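Local coordinates for oxidoreductase (Listeria innocua, PDB 3E18) that binds NAD through a Rossmann fold and probably acts as a dehydrogenase of the GFO/IDH/MocA family, on a substrate the structure alone does not identify, at the interface of chains A and B. Sequence-based numbering; all coordinates share one arbitrary frame. Chains: chain A/B, oxidoreductase.

The interface of chains A and B. Residues chain A 233; chain B 246, 260, 262, 284, 287-288, 292.
A:Phe233, in a loop of the C-terminal sheet domain typical of GFO/IDH/MocA oxidoreductases, plugs its ring into a pocket of chain B built around B:Pro262 and B:Val260 on strand 257-262. That strand runs along one side of the phenylalanine: B:Val260 meets the root of the side chain and B:Pro262 meets the ring. The proline crosses the aromatic side chain at about a right angle and sets CD of B:Pro262 over the ring face, 3.8 Å from the centroid of the A:Phe233 ring. This CH-pi contact is displaced toward the rim, and CD of B:Pro262 lies 3.6 Å from CZ of A:Phe233, the outermost ring carbon. B:Gly246, opening strand 246-250, lies over the same face toward its CD2 side, its bare CA 3.8 Å from CD2 of A:Phe233. The phenylalanine holds CG anti to its carbonyl carbon, beside the backbone N (chi1 -65°), which directs the ring away from its own carbonyl and deep into the partner. That carbonyl oxygen, O of A:Phe233, instead faces the valine, 3.6 Å from CG1 of B:Val260, while the same methyl also packs against the CB of the phenylalanine. The carbonyl O of B:Val260 comes to 3.5 Å from CB of A:Phe233, a contact and not a hydrogen bond.

Other segments of chain B close round the ring. At the rim the CG2 methyl of B:Thr292, at the start of strand 292-295, reaches CD1 of A:Phe233 at 3.7 Å; the threonine's OG1 points away from the ring. B:Met284 bends at chi3 (57°) and turns its terminal methyl CE toward CE2 of A:Phe233, a looser touch at 4.1 Å. B:Pro287, in the loop leading to the 3-10 helix 289-291, sits past the ring tip on the side of the plane away from B:Pro262, with its CB 3.7 Å from CZ of A:Phe233. Between them the two prolines probably limit tilting of the ring. Whether this pairing of two copies is the biological dimer is not settled by the deposited assembly alone.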
loop_
_atom_site.group_PDB
_atom_site.type_symbol
_atom_site.label_atom_id
_atom_site.label_comp_id
_atom_site.label_asym_id
_atom_site.label_seq_id
_atom_site.Cartn_x
_atom_site.Cartn_y
_atom_site.Cartn_z
ATOM N N PHE A 233 -3.972 -12.005 -10.456
ATOM C CA PHE A 233 -4.455 -12.171 -11.828
ATOM C C PHE A 233 -4.576 -10.828 -12.544
ATOM O O PHE A 233 -4.712 -10.762 -13.765
ATOM C CB PHE A 233 -5.773 -12.946 -11.831
ATOM C CG PHE A 233 -5.634 -14.364 -11.352
ATOM C CD1 PHE A 233 -5.262 -15.378 -12.242
ATOM C CD2 PHE A 233 -5.889 -14.695 -10.024
ATOM C CE1 PHE A 233 -5.125 -16.687 -11.810
ATOM C CE2 PHE A 233 -5.759 -16.002 -9.580
ATOM C CZ PHE A 233 -5.371 -17.007 -10.480
ATOM N N GLY B 246 -9.619 -15.472 -8.227
ATOM C CA GLY B 246 -9.526 -14.351 -9.142
ATOM C C GLY B 246 -9.045 -13.064 -8.501
ATOM O O GLY B 246 -8.729 -13.029 -7.314
ATOM N N VAL B 260 -10.417 -10.830 -13.359
ATOM C CA VAL B 260 -9.702 -11.885 -14.061
ATOM C C VAL B 260 -9.671 -13.128 -13.177
ATOM O O VAL B 260 -9.249 -13.065 -12.022
ATOM C CB VAL B 260 -8.280 -11.449 -14.507
ATOM C CG1 VAL B 260 -7.510 -12.627 -15.121
ATOM C CG2 VAL B 260 -8.354 -10.315 -15.527
ATOM N N PRO B 262 -8.929 -17.552 -12.813
ATOM C CA PRO B 262 -8.347 -18.760 -13.401
ATOM C C PRO B 262 -9.449 -19.631 -14.011
ATOM O O PRO B 262 -10.596 -19.573 -13.562
ATOM C CB PRO B 262 -7.716 -19.468 -12.199
ATOM C CG PRO B 262 -8.465 -18.966 -11.018
ATOM C CD PRO B 262 -8.817 -17.545 -11.342
ATOM N N MET B 284 -5.836 -21.888 -2.276
ATOM C CA MET B 284 -5.781 -21.654 -3.720
ATOM C C MET B 284 -5.135 -22.788 -4.509
ATOM O O MET B 284 -4.104 -23.330 -4.102
ATOM C CB MET B 284 -5.002 -20.375 -4.023
ATOM C CG MET B 284 -5.715 -19.092 -3.701
ATOM S SD MET B 284 -4.844 -17.657 -4.353
ATOM C CE MET B 284 -4.734 -18.035 -6.118
ATOM N N PRO B 287 -1.836 -21.294 -9.553
ATOM C CA PRO B 287 -2.308 -20.429 -10.623
ATOM C C PRO B 287 -1.408 -20.464 -11.857
ATOM O O PRO B 287 -0.225 -20.819 -11.770
ATOM C CB PRO B 287 -2.292 -19.039 -9.978
ATOM C CG PRO B 287 -1.218 -19.106 -8.956
ATOM C CD PRO B 287 -1.052 -20.552 -8.547
ATOM N N SER B 288 -1.982 -20.102 -12.999
ATOM C CA SER B 288 -1.222 -19.923 -14.232
ATOM C C SER B 288 -1.822 -18.765 -15.006
ATOM O O SER B 288 -3.046 -18.672 -15.138
ATOM C CB SER B 288 -1.242 -21.194 -15.084
ATOM O OG SER B 288 -0.460 -21.012 -16.250
ATOM N N THR B 292 -6.528 -18.085 -18.100
ATOM C CA THR B 292 -7.374 -17.111 -17.403
ATOM C C THR B 292 -8.504 -16.590 -18.293
ATOM O O THR B 292 -8.398 -16.593 -19.520
ATOM C CB THR B 292 -6.581 -15.871 -16.869
ATOM O OG1 THR B 292 -5.962 -15.178 -17.956
ATOM C CG2 THR B 292 -5.525 -16.249 -15.830
#